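Local coordinates for acetyl-CoA hydrolase/transferase family protein (Porphyromonas gingivalis, PDB 2NVV) that probably transfers coenzyme A between acyl-CoA and acetate or hydrolyses acetyl-CoA, as a zinc-binding member of the acetyl-CoA hydrolase/transferase family, at residues S395-F405 / I443-Y452; D473-K484 / R489-M497. All coordinates share one frame; numbering follows the deposited sequence.

Contact 1. Residues S395-F405 / I443-Y452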
loop_
_atom_site.group_PDB
_atom_site.type_symbol
_atom_site.label_atom_id
_atom_site.label_comp_id
_atom_site.label_asym_id
_atom_site.label_seq_id
_atom_site.Cartn_x
_atom_site.Cartn_y
_atom_site.Cartn_z
ATOM N N SER A 395 22.134 8.021 9.720
ATOM C CA SER A 395 21.912 7.181 10.899
ATOM C C SER A 395 21.543 7.946 12.167
ATOM O O SER A 395 20.764 7.457 12.984
ATOM C CB SER A 395 23.151 6.322 11.176
ATOM O OG SER A 395 24.230 7.109 11.652
ATOM N N VAL A 396 22.094 9.142 12.338
ATOM C CA VAL A 396 21.814 9.913 13.540
ATOM C C VAL A 396 21.441 11.357 13.278
ATOM O O VAL A 396 21.407 11.811 12.139
ATOM C CB VAL A 396 23.032 9.887 14.509
ATOM C CG1 VAL A 396 23.346 8.448 14.911
ATOM C CG2 VAL A 396 24.241 10.541 13.856
HETATM N N MSE A 397 21.194 12.082 14.358
HETATM C CA MSE A 397 20.797 13.481 14.293
HETATM C C MSE A 397 21.240 14.164 15.588
HETATM O O MSE A 397 21.689 13.489 16.525
HETATM C CB MSE A 397 19.281 13.531 14.154
HETATM C CG MSE A 397 18.667 14.904 14.112
HETATM SE SE MSE A 397 16.732 14.753 14.136
HETATM C CE MSE A 397 16.542 13.848 12.385
ATOM N N LYS A 398 21.114 15.489 15.640
ATOM C CA LYS A 398 21.498 16.269 16.819
ATOM C C LYS A 398 22.834 15.824 17.404
ATOM O O LYS A 398 22.901 15.384 18.555
ATOM C CB LYS A 398 20.418 16.174 17.906
ATOM C CG LYS A 398 19.058 16.749 17.501
ATOM C CD LYS A 398 19.139 18.257 17.186
ATOM C CE LYS A 398 17.793 18.836 16.718
ATOM N NZ LYS A 398 16.698 18.734 17.746
ATOM N N ASP A 399 23.892 15.949 16.610
ATOM C CA ASP A 399 25.234 15.557 17.041
ATOM C C ASP A 399 25.295 14.167 17.651
ATOM O O ASP A 399 26.079 13.926 18.565
ATOM C CB ASP A 399 25.796 16.566 18.041
ATOM C CG ASP A 399 26.053 17.917 17.410
ATOM O OD1 ASP A 399 26.772 17.966 16.384
ATOM O OD2 ASP A 399 25.541 18.929 17.932
ATOM N N GLY A 400 24.455 13.266 17.151
ATOM C CA GLY A 400 24.450 11.907 17.647
ATOM C C GLY A 400 23.506 11.617 18.787
ATOM O O GLY A 400 23.314 10.450 19.128
ATOM N N LYS A 401 22.907 12.653 19.365
ATOM C CA LYS A 401 21.987 12.478 20.492
ATOM C C LYS A 401 20.663 11.826 20.091
ATOM O O LYS A 401 19.911 11.329 20.936
ATOM C CB LYS A 401 21.723 13.831 21.158
ATOM C CG LYS A 401 22.964 14.469 21.763
ATOM C CD LYS A 401 22.652 15.848 22.290
ATOM C CE LYS A 401 23.903 16.538 22.821
ATOM N NZ LYS A 401 23.601 17.888 23.411
ATOM N N ILE A 402 20.375 11.841 18.794
ATOM C CA ILE A 402 19.155 11.230 18.281
ATOM C C ILE A 402 19.523 10.151 17.283
ATOM O O ILE A 402 20.351 10.370 16.400
ATOM C CB ILE A 402 18.245 12.257 17.557
ATOM C CG1 ILE A 402 17.657 13.250 18.571
ATOM C CG2 ILE A 402 17.121 11.538 16.833
ATOM C CD1 ILE A 402 16.774 14.314 17.961
ATOM N N SER A 403 18.914 8.982 17.432
ATOM C CA SER A 403 19.150 7.884 16.509
ATOM C C SER A 403 18.001 7.826 15.493
ATOM O O SER A 403 16.829 7.917 15.864
ATOM C CB SER A 403 19.228 6.561 17.273
ATOM O OG SER A 403 19.245 5.463 16.375
ATOM N N SER A 404 18.328 7.681 14.215
ATOM C CA SER A 404 17.304 7.585 13.178
ATOM C C SER A 404 16.664 6.208 13.223
ATOM O O SER A 404 15.611 5.985 12.637
ATOM C CB SER A 404 17.911 7.805 11.806
ATOM O OG SER A 404 18.465 9.095 11.703
ATOM N N PHE A 405 17.313 5.281 13.922
ATOM C CA PHE A 405 16.828 3.905 14.065
ATOM C C PHE A 405 16.388 3.663 15.501
ATOM O O PHE A 405 17.131 3.919 16.442
ATOM C CB PHE A 405 17.930 2.928 13.661
ATOM C CG PHE A 405 18.275 2.997 12.206
ATOM C CD1 PHE A 405 17.546 2.267 11.267
ATOM C CD2 PHE A 405 19.282 3.842 11.760
ATOM C CE1 PHE A 405 17.818 2.385 9.911
ATOM C CE2 PHE A 405 19.555 3.965 10.407
ATOM C CZ PHE A 405 18.822 3.238 9.485
ATOM N N ILE A 443 19.790 -4.723 9.763
ATOM C CA ILE A 443 19.657 -3.275 9.904
ATOM C C ILE A 443 20.615 -2.725 10.954
ATOM O O ILE A 443 21.171 -1.645 10.798
ATOM C CB ILE A 443 18.220 -2.870 10.314
ATOM C CG1 ILE A 443 17.247 -3.133 9.159
ATOM C CG2 ILE A 443 18.185 -1.394 10.710
ATOM C CD1 ILE A 443 15.802 -2.836 9.489
ATOM N N ILE A 444 20.794 -3.465 12.034
ATOM C CA ILE A 444 21.681 -3.048 13.111
ATOM C C ILE A 444 23.145 -3.020 12.679
ATOM O O ILE A 444 23.847 -2.037 12.885
ATOM C CB ILE A 444 21.516 -3.994 14.329
ATOM C CG1 ILE A 444 20.130 -3.789 14.942
ATOM C CG2 ILE A 444 22.592 -3.728 15.367
ATOM C CD1 ILE A 444 19.801 -4.741 16.058
ATOM N N ASP A 445 23.591 -4.106 12.057
ATOM C CA ASP A 445 24.968 -4.246 11.599
ATOM C C ASP A 445 25.363 -3.363 10.414
ATOM O O ASP A 445 26.519 -2.949 10.302
ATOM C CB ASP A 445 25.233 -5.706 11.228
ATOM C CG ASP A 445 25.135 -6.638 12.415
ATOM O OD1 ASP A 445 25.135 -7.865 12.193
ATOM O OD2 ASP A 445 25.067 -6.155 13.569
ATOM N N LYS A 446 24.410 -3.068 9.533
ATOM C CA LYS A 446 24.704 -2.287 8.335
ATOM C C LYS A 446 24.292 -0.821 8.298
ATOM O O LYS A 446 24.997 -0.003 7.713
ATOM C CB LYS A 446 24.096 -2.982 7.114
ATOM C CG LYS A 446 24.479 -4.451 6.931
ATOM C CD LYS A 446 25.998 -4.673 6.954
ATOM C CE LYS A 446 26.425 -5.697 5.885
ATOM N NZ LYS A 446 25.689 -6.986 5.938
ATOM N N CYS A 447 23.162 -0.485 8.913
ATOM C CA CYS A 447 22.654 0.885 8.877
ATOM C C CYS A 447 22.742 1.726 10.143
ATOM O O CYS A 447 23.014 2.925 10.086
ATOM C CB CYS A 447 21.200 0.859 8.401
ATOM S SG CYS A 447 20.967 0.048 6.789
ATOM N N VAL A 448 22.477 1.102 11.281
ATOM C CA VAL A 448 22.518 1.767 12.575
ATOM C C VAL A 448 23.908 2.335 12.900
ATOM O O VAL A 448 24.940 1.746 12.560
ATOM C CB VAL A 448 22.100 0.782 13.688
ATOM C CG1 VAL A 448 22.128 1.460 15.049
ATOM C CG2 VAL A 448 20.712 0.254 13.402
ATOM N N HIS A 449 23.927 3.483 13.567
ATOM C CA HIS A 449 25.175 4.123 13.955
ATOM C C HIS A 449 25.782 3.337 15.119
ATOM O O HIS A 449 25.075 2.953 16.054
ATOM C CB HIS A 449 24.898 5.575 14.368
ATOM C CG HIS A 449 26.121 6.341 14.762
ATOM N ND1 HIS A 449 26.918 5.974 15.822
ATOM C CD2 HIS A 449 26.673 7.466 14.249
ATOM C CE1 HIS A 449 27.906 6.842 15.949
ATOM N NE2 HIS A 449 27.780 7.756 15.006
ATOM N N PRO A 450 27.107 3.086 15.075
ATOM C CA PRO A 450 27.811 2.336 16.126
ATOM C C PRO A 450 27.350 2.629 17.552
ATOM O O PRO A 450 27.214 1.705 18.357
ATOM C CB PRO A 450 29.265 2.709 15.883
ATOM C CG PRO A 450 29.312 2.738 14.375
ATOM C CD PRO A 450 28.055 3.529 14.034
ATOM N N ASP A 451 27.111 3.904 17.855
ATOM C CA ASP A 451 26.664 4.333 19.177
ATOM C C ASP A 451 25.345 3.721 19.631
ATOM O O ASP A 451 25.031 3.766 20.816
ATOM C CB ASP A 451 26.505 5.850 19.214
ATOM C CG ASP A 451 27.809 6.570 19.423
ATOM O OD1 ASP A 451 27.814 7.821 19.362
ATOM O OD2 ASP A 451 28.826 5.887 19.663
ATOM N N TYR A 452 24.571 3.160 18.705
ATOM C CA TYR A 452 23.277 2.576 19.064
ATOM C C TYR A 452 23.152 1.095 18.733
ATOM O O TYR A 452 22.159 0.460 19.075
ATOM C CB TYR A 452 22.134 3.343 18.366
ATOM C CG TYR A 452 21.997 4.784 18.809
ATOM C CD1 TYR A 452 22.639 5.817 18.123
ATOM C CD2 TYR A 452 21.254 5.108 19.946
ATOM C CE1 TYR A 452 22.544 7.136 18.566
ATOM C CE2 TYR A 452 21.153 6.413 20.394
ATOM C CZ TYR A 452 21.795 7.421 19.706
ATOM O OH TYR A 452 21.677 8.707 20.173
#
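Tyr452 lies with one ring face on Ser403 CB, which sits 3.4 Å from the ring centroid and only 2° off the normal, a CH-pi contact over the middle of the ring. Ser403 belongs to a small beta hairpin, strands 396-397 and 402-403, with a classic beta bulge, Lys401 and Ile402 together standing opposite Met397; the opposing piece is the end of helix 436-446 and the loop after it, within the C-terminal domain of the family. Ser403 OG bonds Phe405 O at 2.6 Å, in the carbonyl plane and on a lone pair; a chi1 of 171°, trans to N, turns it that way.

His449 crosses Val396 at a slant: CG1 of Val396 comes within 3.3 Å of His449 CB. Ser395 OG lies in the plane of the imidazole at its edge, but its bond goes to Glu425. Elsewhere on that ring, Asp451 N donates to His449 ND1 in the ring plane, which would help hold the ring's rotation.

The Phe405 ring is wedged against the helix end, its CZ 3.5 Å from Cys447 CB and its CD1 3.8 Å from Ile443 CG2. Val448 N stands over one face, toward the rim. At the hairpin turn the Tyr452 hydroxyl donates to Gly400 O: OH sits 2.6 Å from that oxygen, 15° off the carbonyl's plane.

Contact 2. Residues D473-K484 / R489-M497; sequences DCCFAFHQELAK and RNVRWEDYM
The one hydrogen bond between the segments runs from Tyr496 OH to Glu481 OE2, 2.5 Å away. The hydroxyl comes in on the anti side of OE2, somewhat out of the carboxylate plane, and that plane stands 84° from the phenol ring. Glu481 gets there with CG anti to the backbone N (chi1 -176°) and a bend at chi2, while its other oxygen, OE1, accepts from Ser485 OG, so both oxygens are held. The indole NE1 of Trp493 is bonded outside the pair, to Leu455 O.

CH-pi and sulfur contacts come next. Ala477 CB lies over one face of Tyr496, 3.6 Å from the ring centroid and displaced toward the rim. Cys474 SG approaches the six-membered ring of Trp493 obliquely, 3.9 Å from CE3.

Helix 477-484 is the last alpha helix of the chain, and the C-terminal tail folds back along it after a short connection, laying Val491, Trp493 and Tyr496 on its flank. Near the helix start the second subunit packs on Cys475 and Phe476.

The apolar contacts centre on Trp493 and Val491. Phe478 and Trp493 touch at their rims in nearly parallel planes (15°) without stacking, CE1 of Phe478 3.6 Å from CZ2 of Trp493. The Val491 and Glu481 side chains run antiparallel past each other, CG2 of Val491 3.4 Å from CB of Glu481. That methyl also touches CD1 of Phe478, the two side chains lying roughly perpendicular.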
loop_
_atom_site.group_PDB
_atom_site.type_symbol
_atom_site.label_atom_id
_atom_site.label_comp_id
_atom_site.label_asym_id
_atom_site.label_seq_id
_atom_site.Cartn_x
_atom_site.Cartn_y
_atom_site.Cartn_z
ATOM N N ASP A 473 6.594 -2.842 26.877
ATOM C CA ASP A 473 6.906 -2.100 28.099
ATOM C C ASP A 473 7.945 -1.011 27.886
ATOM O O ASP A 473 7.980 -0.044 28.652
ATOM C CB ASP A 473 7.428 -3.020 29.197
ATOM C CG ASP A 473 6.343 -3.857 29.829
ATOM O OD1 ASP A 473 5.174 -3.410 29.847
ATOM O OD2 ASP A 473 6.667 -4.955 30.329
ATOM N N CYS A 474 8.774 -1.160 26.849
ATOM C CA CYS A 474 9.842 -0.198 26.575
ATOM C C CYS A 474 10.201 0.062 25.107
ATOM O O CYS A 474 11.248 0.650 24.827
ATOM C CB CYS A 474 11.108 -0.635 27.325
ATOM S SG CYS A 474 11.632 -2.354 27.021
ATOM N N CYS A 475 9.352 -0.357 24.171
ATOM C CA CYS A 475 9.641 -0.138 22.743
ATOM C C CYS A 475 9.853 1.335 22.381
ATOM O O CYS A 475 10.474 1.639 21.362
ATOM C CB CYS A 475 8.520 -0.714 21.868
ATOM S SG CYS A 475 6.870 -0.099 22.237
ATOM N N PHE A 476 9.350 2.241 23.216
ATOM C CA PHE A 476 9.487 3.676 22.970
ATOM C C PHE A 476 10.461 4.363 23.911
ATOM O O PHE A 476 10.454 5.589 24.035
ATOM C CB PHE A 476 8.125 4.363 23.066
ATOM C CG PHE A 476 7.194 4.028 21.929
ATOM C CD1 PHE A 476 5.850 3.747 22.166
ATOM C CD2 PHE A 476 7.661 4.006 20.622
ATOM C CE1 PHE A 476 4.992 3.449 21.115
ATOM C CE2 PHE A 476 6.805 3.711 19.567
ATOM C CZ PHE A 476 5.469 3.432 19.814
ATOM N N ALA A 477 11.309 3.578 24.563
ATOM C CA ALA A 477 12.300 4.115 25.486
ATOM C C ALA A 477 13.226 5.135 24.823
ATOM O O ALA A 477 13.612 6.122 25.443
ATOM C CB ALA A 477 13.115 2.978 26.063
ATOM N N PHE A 478 13.600 4.892 23.574
ATOM C CA PHE A 478 14.470 5.811 22.846
ATOM C C PHE A 478 13.847 7.209 22.771
ATOM O O PHE A 478 14.492 8.208 23.079
ATOM C CB PHE A 478 14.724 5.276 21.432
ATOM C CG PHE A 478 15.916 4.366 21.332
ATOM C CD1 PHE A 478 16.168 3.415 22.315
ATOM C CD2 PHE A 478 16.788 4.457 20.255
ATOM C CE1 PHE A 478 17.276 2.565 22.227
ATOM C CE2 PHE A 478 17.898 3.613 20.160
ATOM C CZ PHE A 478 18.139 2.664 21.153
ATOM N N HIS A 479 12.582 7.256 22.358
ATOM C CA HIS A 479 11.825 8.494 22.227
ATOM C C HIS A 479 11.601 9.117 23.594
ATOM O O HIS A 479 11.688 10.343 23.758
ATOM C CB HIS A 479 10.470 8.201 21.593
ATOM C CG HIS A 479 10.559 7.527 20.264
ATOM N ND1 HIS A 479 10.772 8.221 19.092
ATOM C CD2 HIS A 479 10.443 6.224 19.913
ATOM C CE1 HIS A 479 10.774 7.377 18.075
ATOM N NE2 HIS A 479 10.576 6.159 18.547
ATOM N N GLN A 480 11.282 8.266 24.566
ATOM C CA GLN A 480 11.050 8.719 25.921
ATOM C C GLN A 480 12.315 9.319 26.496
ATOM O O GLN A 480 12.263 10.358 27.144
ATOM C CB GLN A 480 10.583 7.557 26.800
ATOM C CG GLN A 480 9.124 7.172 26.615
ATOM C CD GLN A 480 8.734 5.954 27.433
ATOM O OE1 GLN A 480 7.581 5.804 27.834
ATOM N NE2 GLN A 480 9.690 5.071 27.673
ATOM N N GLU A 481 13.454 8.673 26.255
ATOM C CA GLU A 481 14.734 9.169 26.774
ATOM C C GLU A 481 15.138 10.483 26.136
ATOM O O GLU A 481 15.771 11.312 26.778
ATOM C CB GLU A 481 15.854 8.142 26.562
ATOM C CG GLU A 481 17.186 8.568 27.176
ATOM C CD GLU A 481 17.127 8.699 28.701
ATOM O OE1 GLU A 481 17.897 9.501 29.263
ATOM O OE2 GLU A 481 16.321 7.992 29.342
ATOM N N LEU A 482 14.780 10.680 24.873
ATOM C CA LEU A 482 15.121 11.928 24.202
ATOM C C LEU A 482 14.439 13.069 24.929
ATOM O O LEU A 482 15.013 14.140 25.105
ATOM C CB LEU A 482 14.643 11.913 22.753
ATOM C CG LEU A 482 14.744 13.249 22.006
ATOM C CD1 LEU A 482 16.212 13.703 21.927
ATOM C CD2 LEU A 482 14.164 13.089 20.613
ATOM N N ALA A 483 13.202 12.820 25.350
ATOM C CA ALA A 483 12.382 13.805 26.044
ATOM C C ALA A 483 12.872 14.041 27.460
ATOM O O ALA A 483 12.742 15.141 28.000
ATOM C CB ALA A 483 10.932 13.345 26.065
ATOM N N LYS A 484 13.449 13.008 28.062
ATOM C CA LYS A 484 13.951 13.119 29.425
ATOM C C LYS A 484 15.364 13.708 29.509
ATOM O O LYS A 484 15.580 14.699 30.202
ATOM C CB LYS A 484 13.914 11.746 30.098
ATOM C CG LYS A 484 12.629 10.967 29.805
ATOM C CD LYS A 484 11.368 11.788 30.148
ATOM C CE LYS A 484 10.268 11.666 29.078
ATOM N NZ LYS A 484 9.707 10.298 28.954
ATOM N N ARG A 489 21.301 7.908 23.856
ATOM C CA ARG A 489 22.354 6.976 24.273
ATOM C C ARG A 489 22.300 6.696 25.761
ATOM O O ARG A 489 22.945 5.767 26.237
ATOM C CB ARG A 489 23.738 7.523 23.935
ATOM C CG ARG A 489 24.054 7.629 22.446
ATOM C CD ARG A 489 24.299 9.074 22.104
ATOM N NE ARG A 489 25.605 9.301 21.518
ATOM C CZ ARG A 489 26.197 10.489 21.462
ATOM N NH1 ARG A 489 25.594 11.556 21.976
ATOM N NH2 ARG A 489 27.375 10.613 20.855
ATOM N N ASN A 490 21.550 7.518 26.495
ATOM C CA ASN A 490 21.399 7.354 27.939
ATOM C C ASN A 490 20.439 6.235 28.322
ATOM O O ASN A 490 20.177 6.011 29.510
ATOM C CB ASN A 490 20.916 8.653 28.570
ATOM C CG ASN A 490 21.960 9.713 28.541
ATOM O OD1 ASN A 490 23.132 9.439 28.819
ATOM N ND2 ASN A 490 21.562 10.937 28.212
ATOM N N VAL A 491 19.921 5.532 27.325
ATOM C CA VAL A 491 18.986 4.467 27.597
ATOM C C VAL A 491 19.693 3.249 28.162
ATOM O O VAL A 491 20.811 2.919 27.769
ATOM C CB VAL A 491 18.209 4.057 26.312
ATOM C CG1 VAL A 491 17.449 2.761 26.545
ATOM C CG2 VAL A 491 17.240 5.156 25.910
ATOM N N ARG A 492 19.022 2.600 29.104
ATOM C CA ARG A 492 19.481 1.378 29.750
ATOM C C ARG A 492 18.171 0.626 29.972
ATOM O O ARG A 492 17.308 1.068 30.733
ATOM C CB ARG A 492 20.170 1.693 31.078
ATOM C CG ARG A 492 21.591 2.222 30.912
ATOM C CD ARG A 492 22.153 2.714 32.238
ATOM N NE ARG A 492 21.977 1.742 33.318
ATOM C CZ ARG A 492 22.211 2.003 34.604
ATOM N NH1 ARG A 492 22.020 1.057 35.524
ATOM N NH2 ARG A 492 22.629 3.212 34.970
ATOM N N TRP A 493 18.016 -0.493 29.279
ATOM C CA TRP A 493 16.792 -1.274 29.363
ATOM C C TRP A 493 16.358 -1.628 30.772
ATOM O O TRP A 493 15.164 -1.761 31.037
ATOM C CB TRP A 493 16.934 -2.531 28.506
ATOM C CG TRP A 493 17.234 -2.186 27.082
ATOM C CD1 TRP A 493 18.375 -2.473 26.390
ATOM C CD2 TRP A 493 16.414 -1.406 26.196
ATOM N NE1 TRP A 493 18.322 -1.919 25.133
ATOM C CE2 TRP A 493 17.132 -1.258 24.985
ATOM C CE3 TRP A 493 15.147 -0.818 26.309
ATOM C CZ2 TRP A 493 16.623 -0.544 23.892
ATOM C CZ3 TRP A 493 14.641 -0.110 25.227
ATOM C CH2 TRP A 493 15.378 0.022 24.032
ATOM N N GLU A 494 17.320 -1.766 31.677
ATOM C CA GLU A 494 17.013 -2.104 33.057
ATOM C C GLU A 494 16.313 -0.936 33.737
ATOM O O GLU A 494 15.658 -1.103 34.768
ATOM C CB GLU A 494 18.296 -2.480 33.808
ATOM C CG GLU A 494 18.852 -3.861 33.425
ATOM C CD GLU A 494 19.374 -3.947 31.979
ATOM O OE1 GLU A 494 19.418 -5.073 31.429
ATOM O OE2 GLU A 494 19.755 -2.901 31.399
ATOM N N ASP A 495 16.446 0.245 33.141
ATOM C CA ASP A 495 15.822 1.457 33.664
ATOM C C ASP A 495 14.398 1.589 33.146
ATOM O O ASP A 495 13.539 2.166 33.817
ATOM C CB ASP A 495 16.609 2.693 33.238
ATOM C CG ASP A 495 17.924 2.818 33.952
ATOM O OD1 ASP A 495 18.737 3.668 33.520
ATOM O OD2 ASP A 495 18.139 2.076 34.942
ATOM N N TYR A 496 14.147 1.070 31.946
ATOM C CA TYR A 496 12.815 1.156 31.367
ATOM C C TYR A 496 11.968 -0.075 31.633
ATOM O O TYR A 496 10.965 -0.322 30.965
ATOM C CB TYR A 496 12.904 1.451 29.868
ATOM C CG TYR A 496 13.229 2.902 29.597
ATOM C CD1 TYR A 496 14.538 3.381 29.702
ATOM C CD2 TYR A 496 12.215 3.817 29.323
ATOM C CE1 TYR A 496 14.821 4.737 29.546
ATOM C CE2 TYR A 496 12.486 5.174 29.166
ATOM C CZ TYR A 496 13.789 5.629 29.281
ATOM O OH TYR A 496 14.045 6.976 29.138
HETATM N N MSE A 497 12.385 -0.838 32.635
HETATM C CA MSE A 497 11.672 -2.038 33.056
HETATM C C MSE A 497 12.272 -2.525 34.375
HETATM O O MSE A 497 11.545 -2.481 35.397
HETATM C CB MSE A 497 11.767 -3.140 31.989
HETATM C CG MSE A 497 13.183 -3.603 31.653
HETATM SE SE MSE A 497 13.253 -5.078 30.358
HETATM C CE MSE A 497 13.969 -6.458 31.488
#

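How the contacts relate
Contact 1 is mostly buried and joins a hairpin to a helix end; contact 2, farther from the chain centre and partly exposed, joins the last alpha helix to the C-terminal tail and borders the second subunit. Each uses a tyrosine hydroxyl, but the chemistry shifts with place: the buried hairpin contact offers it a backbone carbonyl, the one near the surface and the second subunit a charged side chain. They touch directly: Arg489 NH2 forms a salt bridge with Asp451 OD1, Arg489 CD packs on Tyr452 OH and Gly400 O, and the Phe478 ring meets Tyr452. Helix 453-459 borders both, meeting Val448 in one and Phe478 and Val491 in the other.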